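Local coordinates for protein protease Do-like 2, chloroplastic (Arabidopsis thaliana, PDB 4FLN) that cleaves proteins as a chloroplast serine protease of the Deg/HtrA family, making the primary cut in the photodamaged D1 protein of photosystem II, at residues B[56-61]-B[69-74]; B[255-260]-B[282-287]; B[359-364]-B[383-388]; B[370-375]-B[498-503]. All blocks are in the same frame, centred on the assembly; numbering follows the deposited sequence.

Contact 1: B[56-61]-B[69-74]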
# COMPACT_ATOMS: atom_id res chain seq x y z
N THR B 56 5.62 34.72 0.20
CA THR B 56 4.26 34.32 -0.13
C THR B 56 4.19 33.95 -1.60
O THR B 56 4.64 34.71 -2.45
CB THR B 56 3.28 35.46 0.18
OG1 THR B 56 3.27 35.70 1.59
CG2 THR B 56 1.89 35.09 -0.27
N HIS B 57 3.64 32.78 -1.90
CA HIS B 57 3.65 32.24 -3.25
C HIS B 57 2.27 32.18 -3.89
O HIS B 57 1.41 31.46 -3.40
CB HIS B 57 4.26 30.83 -3.26
CG HIS B 57 5.67 30.78 -2.77
ND1 HIS B 57 6.76 30.92 -3.60
CD2 HIS B 57 6.17 30.63 -1.52
CE1 HIS B 57 7.86 30.84 -2.89
NE2 HIS B 57 7.54 30.67 -1.63
N THR B 58 2.07 32.93 -4.96
CA THR B 58 0.89 32.70 -5.79
C THR B 58 1.30 32.23 -7.17
O THR B 58 1.73 33.03 -7.99
CB THR B 58 0.06 33.98 -5.96
OG1 THR B 58 -0.09 34.63 -4.69
CG2 THR B 58 -1.30 33.64 -6.55
N ALA B 59 1.12 30.95 -7.43
CA ALA B 59 1.41 30.39 -8.74
C ALA B 59 0.15 30.43 -9.59
O ALA B 59 -0.95 30.48 -9.05
CB ALA B 59 1.92 28.98 -8.61
N PRO B 60 0.31 30.43 -10.92
CA PRO B 60 -0.84 30.30 -11.82
C PRO B 60 -1.24 28.84 -11.94
O PRO B 60 -0.40 27.97 -11.79
CB PRO B 60 -0.27 30.78 -13.15
CG PRO B 60 1.15 30.34 -13.10
CD PRO B 60 1.58 30.47 -11.66
N ASP B 61 -2.51 28.58 -12.20
CA ASP B 61 -2.96 27.23 -12.50
C ASP B 61 -2.81 27.05 -14.00
O ASP B 61 -3.28 27.88 -14.77
CB ASP B 61 -4.42 27.08 -12.07
CG ASP B 61 -5.00 25.71 -12.39
OD1 ASP B 61 -5.12 24.88 -11.47
OD2 ASP B 61 -5.37 25.47 -13.56
N GLN B 69 -3.22 29.36 -8.57
CA GLN B 69 -3.27 28.34 -7.54
C GLN B 69 -3.44 28.97 -6.16
O GLN B 69 -3.48 30.20 -6.03
CB GLN B 69 -1.99 27.50 -7.57
CG GLN B 69 -1.81 26.72 -8.84
CD GLN B 69 -0.72 25.68 -8.73
OE1 GLN B 69 0.17 25.79 -7.87
NE2 GLN B 69 -0.77 24.66 -9.58
N ARG B 70 -3.52 28.13 -5.14
CA ARG B 70 -3.79 28.61 -3.79
C ARG B 70 -2.57 29.28 -3.14
O ARG B 70 -1.47 28.73 -3.14
CB ARG B 70 -4.27 27.45 -2.92
CG ARG B 70 -5.19 27.85 -1.80
CD ARG B 70 -5.54 26.66 -0.94
NE ARG B 70 -6.56 26.99 0.04
CZ ARG B 70 -7.86 26.86 -0.18
NH1 ARG B 70 -8.30 26.42 -1.35
NH2 ARG B 70 -8.73 27.19 0.77
N GLN B 71 -2.78 30.48 -2.58
CA GLN B 71 -1.71 31.25 -1.96
C GLN B 71 -1.22 30.65 -0.64
O GLN B 71 -2.00 30.45 0.29
CB GLN B 71 -2.16 32.70 -1.70
CG GLN B 71 -1.09 33.56 -1.05
CD GLN B 71 -1.49 35.02 -0.88
OE1 GLN B 71 -1.04 35.90 -1.62
NE2 GLN B 71 -2.33 35.29 0.12
N PHE B 72 0.09 30.39 -0.57
CA PHE B 72 0.70 29.90 0.66
C PHE B 72 2.01 30.62 1.01
O PHE B 72 2.59 31.32 0.19
CB PHE B 72 0.94 28.39 0.58
CG PHE B 72 1.97 27.98 -0.42
CD1 PHE B 72 1.68 27.99 -1.78
CD2 PHE B 72 3.23 27.57 -0.01
CE1 PHE B 72 2.63 27.60 -2.71
CE2 PHE B 72 4.18 27.18 -0.94
CZ PHE B 72 3.88 27.20 -2.29
N THR B 73 2.47 30.43 2.25
CA THR B 73 3.73 31.03 2.66
C THR B 73 4.74 29.94 3.03
O THR B 73 4.39 28.95 3.66
CB THR B 73 3.56 32.03 3.83
OG1 THR B 73 2.49 32.93 3.52
CG2 THR B 73 4.84 32.83 4.06
N SER B 74 5.99 30.14 2.61
CA SER B 74 7.07 29.20 2.86
C SER B 74 8.30 29.93 3.38
O SER B 74 8.37 31.16 3.29
CB SER B 74 7.44 28.46 1.58
OG SER B 74 8.46 29.15 0.89
O HOH W 1 1.00 29.39 -5.20
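Backbone hydrogen bonds join the segments at two places. His57 and Phe72 form an antiparallel hydrogen-bonded pair: His57 N meets Phe72 O at 2.8 Å, nearly straight and almost along the C=O axis, whereas the return bond from Phe72 N to His57 O is weak. Past the strands Gln69 N gives a second bond to Ala59 O, 2.6 Å, from above the carbonyl plane. Between these bonds one water takes the N-H of Ala59 and donates to the carbonyls of His57 and Arg70.

Ring contacts lie on one face of the sheet. CB of His57 sits over the Phe72 ring as a CH-pi contact, 4.0 Å from its centroid, while the imidazole itself is slid off, its plane 23° from that of the phenyl. The imidazole is held at both nitrogens, ND1 by Glu94 O and NE2 by Ser74 OG at 3.1 Å.

Thr56 and Thr73 share the other face, their OG1 atoms weakly hydrogen-bonded. CG2 of Thr56 obliquely crosses the amide of Gln71, whose OE1 is hydrogen-bonded to Tyr493 of a neighbouring subunit.

The arrangement is the antiparallel hairpin, with a long connecting loop, of strands 50-57 and 72-82 in the first six-stranded barrel of a trypsin-like protease.

Contact 2: B[255-260]-B[282-287]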
# COMPACT_ATOMS: atom_id res chain seq x y z
N LEU B 255 25.92 23.53 -26.21
CA LEU B 255 26.55 23.35 -27.50
C LEU B 255 25.54 22.96 -28.56
O LEU B 255 25.84 23.00 -29.75
CB LEU B 255 27.62 22.27 -27.40
CG LEU B 255 28.36 21.91 -28.69
CD1 LEU B 255 28.91 23.16 -29.41
CD2 LEU B 255 29.47 20.91 -28.38
N GLY B 256 24.34 22.56 -28.11
CA GLY B 256 23.25 22.19 -28.99
C GLY B 256 23.40 20.89 -29.75
O GLY B 256 22.96 20.77 -30.89
N VAL B 257 24.00 19.89 -29.11
CA VAL B 257 24.41 18.68 -29.81
C VAL B 257 24.14 17.40 -28.99
O VAL B 257 24.18 17.43 -27.76
CB VAL B 257 25.91 18.82 -30.22
CG1 VAL B 257 26.73 17.60 -29.85
CG2 VAL B 257 26.02 19.12 -31.70
N LEU B 258 23.87 16.29 -29.68
CA LEU B 258 23.58 15.00 -29.03
C LEU B 258 24.72 14.01 -29.27
O LEU B 258 24.91 13.53 -30.39
CB LEU B 258 22.27 14.44 -29.60
CG LEU B 258 21.42 13.40 -28.86
CD1 LEU B 258 21.26 12.13 -29.70
CD2 LEU B 258 21.97 13.08 -27.49
N LEU B 259 25.46 13.69 -28.21
CA LEU B 259 26.73 12.95 -28.30
C LEU B 259 26.68 11.45 -27.97
O LEU B 259 25.93 10.99 -27.11
CB LEU B 259 27.78 13.61 -27.41
CG LEU B 259 28.03 15.08 -27.71
CD1 LEU B 259 28.86 15.69 -26.61
CD2 LEU B 259 28.71 15.23 -29.08
N GLN B 260 27.50 10.68 -28.67
CA GLN B 260 27.66 9.27 -28.35
C GLN B 260 29.11 9.01 -27.92
O GLN B 260 30.05 9.49 -28.56
CB GLN B 260 27.29 8.41 -29.56
CG GLN B 260 27.32 6.93 -29.29
CD GLN B 260 26.87 6.08 -30.48
OE1 GLN B 260 25.85 6.37 -31.13
NE2 GLN B 260 27.62 5.01 -30.76
N ARG B 282 25.69 12.72 -32.82
CA ARG B 282 24.51 12.00 -33.28
C ARG B 282 23.38 12.87 -33.83
O ARG B 282 22.68 12.49 -34.76
CB ARG B 282 24.01 11.07 -32.17
CG ARG B 282 25.00 9.96 -31.82
CD ARG B 282 25.12 8.92 -32.93
NE ARG B 282 25.84 9.42 -34.09
CZ ARG B 282 25.68 8.98 -35.33
NH1 ARG B 282 24.80 8.02 -35.58
NH2 ARG B 282 26.39 9.50 -36.32
N ARG B 283 23.19 14.03 -33.21
CA ARG B 283 22.12 14.94 -33.60
C ARG B 283 22.50 16.37 -33.22
O ARG B 283 23.28 16.58 -32.29
CB ARG B 283 20.80 14.55 -32.93
CG ARG B 283 19.64 14.38 -33.88
CD ARG B 283 19.45 12.91 -34.27
NE ARG B 283 19.34 12.71 -35.72
CZ ARG B 283 18.20 12.64 -36.39
NH1 ARG B 283 17.04 12.77 -35.77
NH2 ARG B 283 18.23 12.44 -37.70
N VAL B 284 21.95 17.33 -33.94
CA VAL B 284 22.15 18.75 -33.66
C VAL B 284 20.80 19.44 -33.52
O VAL B 284 19.83 19.07 -34.19
CB VAL B 284 22.94 19.43 -34.79
CG1 VAL B 284 24.33 18.86 -34.88
CG2 VAL B 284 22.22 19.25 -36.11
N GLU B 285 20.72 20.43 -32.65
CA GLU B 285 19.52 21.25 -32.54
C GLU B 285 19.44 22.31 -33.65
O GLU B 285 20.34 23.14 -33.81
CB GLU B 285 19.46 21.92 -31.17
CG GLU B 285 18.86 21.05 -30.08
CD GLU B 285 18.91 21.72 -28.73
OE1 GLU B 285 18.45 22.88 -28.61
OE2 GLU B 285 19.44 21.09 -27.78
N PRO B 286 18.34 22.30 -34.40
CA PRO B 286 18.11 23.23 -35.51
C PRO B 286 18.15 24.69 -35.11
O PRO B 286 18.44 25.52 -35.97
CB PRO B 286 16.70 22.86 -35.99
CG PRO B 286 16.53 21.45 -35.57
CD PRO B 286 17.23 21.33 -34.26
N THR B 287 17.85 25.03 -33.86
CA THR B 287 17.86 26.44 -33.48
C THR B 287 19.21 26.91 -32.98
O THR B 287 19.37 28.09 -32.67
CB THR B 287 16.79 26.81 -32.41
OG1 THR B 287 17.19 26.33 -31.12
CG2 THR B 287 15.42 26.27 -32.80
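Strands 257-260 and 282-284 run antiparallel, 168° between their directions, with a classic beta bulge where Arg282 and Arg283 both face Leu258. The carbonyl of Leu258 takes two N-H groups there, one from Arg282 N at 2.7 Å, nearly along the C=O axis, and a weak one from Arg283 N. Leu258 N answers with a bond to Arg283 O, 2.7 Å, and Glu285 N closes the ladder on Gly256 O. Backbone hydrogen bonds also link Leu255, Val257 and Leu259 to a bound peptide, as in the binding strand of a PDZ domain.

Val257 CG2 meets Val284 CG1 at 3.6 Å on one face; on the other, CB of Leu258 touches CB of Arg283. The Arg282 chain, bent at chi2 and chi3, lies alongside Gln260, its CG 3.6 Å from Gln260 CB and its CD 3.2 Å from Gln260 OE1. An alanine here in place of Arg282 would remove the methylenes lying along Gln260 and would probably leave that side chain less firmly placed.

The polar ends find partners beyond the two segments: Gln260 NE2 bonds to Val474 O of another neighbouring subunit, and salt bridges join Arg283 to Glu296 and Glu285 to Arg357. The contact is thus held within by backbone bonds and carbon contacts, with charges paired outside.

Contact 3: B[359-364]-B[383-388]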
# COMPACT_ATOMS: atom_id res chain seq x y z
N HIS B 359 13.80 25.30 -25.38
CA HIS B 359 12.91 24.20 -25.00
C HIS B 359 11.54 24.30 -25.66
O HIS B 359 10.74 25.17 -25.32
CB HIS B 359 12.74 24.19 -23.49
CG HIS B 359 13.94 23.71 -22.74
ND1 HIS B 359 14.22 22.37 -22.58
CD2 HIS B 359 14.91 24.39 -22.10
CE1 HIS B 359 15.33 22.24 -21.87
NE2 HIS B 359 15.77 23.45 -21.57
N LEU B 360 11.24 23.38 -26.57
CA LEU B 360 9.96 23.40 -27.28
C LEU B 360 8.81 23.34 -26.29
O LEU B 360 7.84 24.09 -26.40
CB LEU B 360 9.89 22.23 -28.25
CG LEU B 360 8.54 22.00 -28.90
CD1 LEU B 360 8.11 23.25 -29.65
CD2 LEU B 360 8.57 20.78 -29.82
N VAL B 361 8.93 22.44 -25.33
CA VAL B 361 8.01 22.38 -24.21
C VAL B 361 8.79 22.87 -23.00
O VAL B 361 9.60 22.14 -22.44
CB VAL B 361 7.56 20.92 -23.97
CG1 VAL B 361 6.72 20.81 -22.70
CG2 VAL B 361 6.81 20.38 -25.18
N PRO B 362 8.54 24.11 -22.59
CA PRO B 362 9.36 24.77 -21.57
C PRO B 362 9.10 24.25 -20.16
O PRO B 362 7.99 23.82 -19.86
CB PRO B 362 8.93 26.24 -21.67
CG PRO B 362 7.56 26.18 -22.17
CD PRO B 362 7.52 25.02 -23.13
N TYR B 363 10.13 24.26 -19.32
CA TYR B 363 9.96 24.00 -17.90
C TYR B 363 9.55 25.24 -17.12
O TYR B 363 8.80 25.15 -16.14
CB TYR B 363 11.24 23.40 -17.31
CG TYR B 363 11.55 22.00 -17.81
CD1 TYR B 363 11.17 20.88 -17.08
CD2 TYR B 363 12.19 21.81 -19.03
CE1 TYR B 363 11.44 19.60 -17.55
CE2 TYR B 363 12.46 20.53 -19.51
CZ TYR B 363 12.09 19.43 -18.76
OH TYR B 363 12.35 18.16 -19.21
N HIS B 364 10.06 26.40 -17.53
CA HIS B 364 9.99 27.61 -16.71
C HIS B 364 8.85 28.62 -16.97
O HIS B 364 8.61 29.51 -16.14
CB HIS B 364 11.36 28.30 -16.72
CG HIS B 364 11.32 29.77 -16.41
ND1 HIS B 364 10.68 30.29 -15.31
CD2 HIS B 364 11.86 30.83 -17.07
CE1 HIS B 364 10.82 31.61 -15.30
NE2 HIS B 364 11.53 31.96 -16.36
N LEU B 383 1.66 23.76 -24.63
CA LEU B 383 2.04 22.63 -23.81
C LEU B 383 3.27 23.05 -23.03
O LEU B 383 4.20 23.66 -23.58
CB LEU B 383 2.36 21.43 -24.70
CG LEU B 383 2.10 19.98 -24.28
CD1 LEU B 383 3.29 19.13 -24.69
CD2 LEU B 383 1.83 19.83 -22.80
N SER B 384 3.28 22.76 -21.73
CA SER B 384 4.42 23.07 -20.89
C SER B 384 4.61 21.95 -19.88
O SER B 384 3.70 21.17 -19.64
CB SER B 384 4.25 24.42 -20.19
OG SER B 384 3.24 24.37 -19.20
N GLU B 385 5.79 21.88 -19.27
CA GLU B 385 6.02 20.84 -18.29
C GLU B 385 5.07 20.96 -17.08
O GLU B 385 4.44 19.98 -16.68
CB GLU B 385 7.48 20.80 -17.87
CG GLU B 385 8.12 19.43 -18.07
CD GLU B 385 8.32 19.07 -19.54
OE1 GLU B 385 8.74 19.95 -20.33
OE2 GLU B 385 8.07 17.90 -19.92
N PRO B 386 4.95 22.17 -16.51
CA PRO B 386 4.01 22.39 -15.41
C PRO B 386 2.60 21.91 -15.74
O PRO B 386 1.96 21.28 -14.88
CB PRO B 386 4.01 23.90 -15.25
CG PRO B 386 5.34 24.33 -15.73
CD PRO B 386 5.70 23.39 -16.85
N LEU B 387 2.11 22.19 -16.95
CA LEU B 387 0.78 21.72 -17.35
C LEU B 387 0.68 20.20 -17.27
O LEU B 387 -0.26 19.65 -16.69
CB LEU B 387 0.42 22.21 -18.76
CG LEU B 387 -0.95 21.79 -19.30
CD1 LEU B 387 -2.00 22.08 -18.25
CD2 LEU B 387 -1.28 22.53 -20.59
N ILE B 388 1.65 19.53 -17.87
CA ILE B 388 1.79 18.09 -17.77
C ILE B 388 1.81 17.65 -16.30
O ILE B 388 1.01 16.81 -15.89
CB ILE B 388 3.09 17.62 -18.48
CG1 ILE B 388 3.04 18.00 -19.96
CG2 ILE B 388 3.30 16.12 -18.30
CD1 ILE B 388 4.27 17.62 -20.73
O HOH W 2 5.20 23.99 -26.31
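Tyr363 and Glu385 lie side by side and point the same way, with the carboxylate laid over one face of the phenol ring. The two planes are 23° apart, and OE1 of Glu385 stands 3.7 Å above the ring of Tyr363, over its centre. The approach starts lower down the chain, where CG of Glu385 touches CE1 of Tyr363 at 3.4 Å; a bend at chi2 (71°) then folds the carboxylate back across the ring.

Val361 crosses Glu385 at about a right angle. Its CG1, anti to the backbone N, reaches both OE1 of Glu385 and CA of Ser384, while CG2 turns to Leu383 and meets CD1 at 3.8 Å. The valine thus fills the angle between Leu383 and the first turn of helix 385-391. In this way the loop after strand 346-353 packs on the start of that helix, within the second PDZ range.

Backbone atoms fix this orientation. Glu385 N points to Pro362 O at 3.0 Å, almost perfectly straight (178°), and the ring of Pro386 lies against the carbonyl of Tyr363. Just before the helix Ser384 is the N-cap, its OG accepting a weak bond from Leu387 N. A water joins the carbonyls of Leu360 and Leu383.

Chemically, OE1 of Glu385 faces neighbours that would tend to disfavour a negative charge, the pi face of Tyr363 and the carbonyl oxygen of Val361, another acceptor. The position at the start of a helix and the salt bridge from OE2 to Arg405 would probably offset this and favour the charged form, so that a buried carboxylate is balanced in part from beyond the two segments, by Arg405.

Contact 4: B[370-375]-B[498-503]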
# COMPACT_ATOMS: atom_id res chain seq x y z
N PRO B 370 0.61 31.83 -18.02
CA PRO B 370 0.63 31.10 -19.29
C PRO B 370 -0.43 31.62 -20.24
O PRO B 370 -1.52 32.02 -19.81
CB PRO B 370 0.32 29.67 -18.88
CG PRO B 370 -0.49 29.81 -17.65
CD PRO B 370 0.01 31.03 -16.94
N SER B 371 -0.11 31.63 -21.52
CA SER B 371 -1.00 32.17 -22.53
C SER B 371 -2.20 31.27 -22.73
O SER B 371 -2.11 30.05 -22.56
CB SER B 371 -0.25 32.31 -23.85
OG SER B 371 1.01 32.90 -23.62
N TYR B 372 -3.33 31.87 -23.07
CA TYR B 372 -4.50 31.10 -23.46
C TYR B 372 -5.42 31.90 -24.37
O TYR B 372 -5.48 33.12 -24.30
CB TYR B 372 -5.24 30.56 -22.24
CG TYR B 372 -6.12 31.55 -21.51
CD1 TYR B 372 -7.48 31.61 -21.76
CD2 TYR B 372 -5.59 32.39 -20.54
CE1 TYR B 372 -8.30 32.50 -21.09
CE2 TYR B 372 -6.40 33.29 -19.86
CZ TYR B 372 -7.75 33.34 -20.14
OH TYR B 372 -8.56 34.22 -19.47
N ILE B 373 -6.12 31.19 -25.25
CA ILE B 373 -7.14 31.79 -26.10
C ILE B 373 -8.31 30.82 -26.23
O ILE B 373 -8.11 29.60 -26.33
CB ILE B 373 -6.56 32.22 -27.48
CG1 ILE B 373 -7.64 32.87 -28.34
CG2 ILE B 373 -5.93 31.04 -28.20
CD1 ILE B 373 -7.11 33.48 -29.62
N ILE B 374 -9.53 31.35 -26.20
CA ILE B 374 -10.73 30.52 -26.26
C ILE B 374 -11.61 30.90 -27.46
O ILE B 374 -12.01 32.05 -27.61
CB ILE B 374 -11.56 30.66 -24.98
CG1 ILE B 374 -10.67 30.50 -23.75
CG2 ILE B 374 -12.68 29.63 -24.94
CD1 ILE B 374 -11.43 30.55 -22.44
N VAL B 375 -11.89 29.92 -28.31
CA VAL B 375 -12.76 30.14 -29.46
C VAL B 375 -13.90 29.14 -29.44
O VAL B 375 -13.68 27.94 -29.41
CB VAL B 375 -12.01 29.95 -30.80
CG1 VAL B 375 -12.72 30.72 -31.89
CG2 VAL B 375 -10.57 30.41 -30.67
N GLU B 498 -11.50 36.15 -22.85
CA GLU B 498 -11.31 35.17 -23.91
C GLU B 498 -9.84 34.84 -24.08
O GLU B 498 -9.48 33.77 -24.56
CB GLU B 498 -11.85 35.70 -25.23
CG GLU B 498 -11.10 36.91 -25.76
CD GLU B 498 -10.73 36.76 -27.22
OE1 GLU B 498 -9.82 37.49 -27.68
OE2 GLU B 498 -11.36 35.93 -27.91
N ARG B 499 -8.99 35.78 -23.67
CA ARG B 499 -7.56 35.68 -23.85
C ARG B 499 -6.82 35.88 -22.55
O ARG B 499 -7.41 36.14 -21.50
CB ARG B 499 -7.06 36.79 -24.79
CG ARG B 499 -7.25 36.54 -26.26
CD ARG B 499 -6.82 37.76 -27.05
NE ARG B 499 -7.66 37.94 -28.23
CZ ARG B 499 -7.26 37.76 -29.49
NH1 ARG B 499 -6.00 37.41 -29.74
NH2 ARG B 499 -8.11 37.94 -30.49
N SER B 500 -5.51 35.76 -22.66
CA SER B 500 -4.59 36.28 -21.67
C SER B 500 -3.96 37.48 -22.37
O SER B 500 -3.82 37.48 -23.59
CB SER B 500 -3.53 35.23 -21.32
OG SER B 500 -2.89 34.74 -22.48
N ALA B 501 -3.59 38.50 -21.59
CA ALA B 501 -3.20 39.80 -22.13
C ALA B 501 -2.18 39.77 -23.28
O ALA B 501 -2.32 40.52 -24.26
CB ALA B 501 -2.71 40.68 -21.00
N ASP B 502 -1.17 38.92 -23.17
CA ASP B 502 -0.08 38.86 -24.15
C ASP B 502 -0.52 38.59 -25.58
O ASP B 502 0.24 38.82 -26.52
CB ASP B 502 0.94 37.81 -23.72
CG ASP B 502 0.29 36.51 -23.29
OD1 ASP B 502 0.27 35.55 -24.09
OD2 ASP B 502 -0.21 36.45 -22.14
N LEU B 503 -1.73 38.07 -25.75
CA LEU B 503 -2.25 37.74 -27.08
C LEU B 503 -3.13 38.85 -27.67
O LEU B 503 -3.68 38.72 -28.78
CB LEU B 503 -2.98 36.39 -27.06
CG LEU B 503 -2.24 35.18 -26.48
CD1 LEU B 503 -3.13 33.93 -26.47
CD2 LEU B 503 -0.93 34.90 -27.22
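Tyr372 leaves the backbone with CG in the crowded position between N and the carbonyl carbon (chi1 79°), which carries its ring across the segment 498-503. CD2 of the ring lies 3.6 Å from CB of Ser500. CE2 and CZ then pass over the Arg499 peptide, so that Arg499 C lies 3.6 Å above the ring plane, toward the rim, with Ser500 N over the same face. At the tip OH comes within 3.0 Å of Arg499 O, but its hydrogen bond goes to the carbonyl of Ser497; Trp66 packs edge-to-face with the ring.

Beside the ring, separate bonds connect the segments. Tyr372 N donates to Ser500 OG at 3.0 Å, and Ile374 N to Glu498 O, in the carbonyl plane. Ser500 OG in turn donates to Asp502 OD2, while OD1 of that carboxylate takes Ser371 OG at 2.8 Å, so one aspartate ties both serines together. CD1 of Leu503 packs on the Tyr372 carbonyl and on Ile373.

An alanine at Tyr372 would remove the ring over the Arg499-Ser500 peptide and the bond to Ser497, and would probably loosen the hold on segment 498-503.

The contact fastens the C-terminal tail, past helix 479-493, along the short edge strand 373-375 of the second PDZ domain.

How the contacts relate
Along the chain contact 1, in the first protease barrel, comes first, then contact 2 in the sheet of the first PDZ range, then contacts 3 and 4, whose segments alternate within the second PDZ range. Contact 1 and contact 2 are farthest apart, centres 37 Å, on opposite sides of the chain's centre. Contact 3 lies between them, its centre about 19 and 20 Å from theirs, and about 17 Å from that of contact 4. Only contacts 1 and 4 touch, Pro60 CB meeting Pro370 CD at 3.8 Å, so the protease hairpin loop packs directly on the second PDZ range. Residues of contacts 1 and 2 also reach neighbouring subunits of the hexamer.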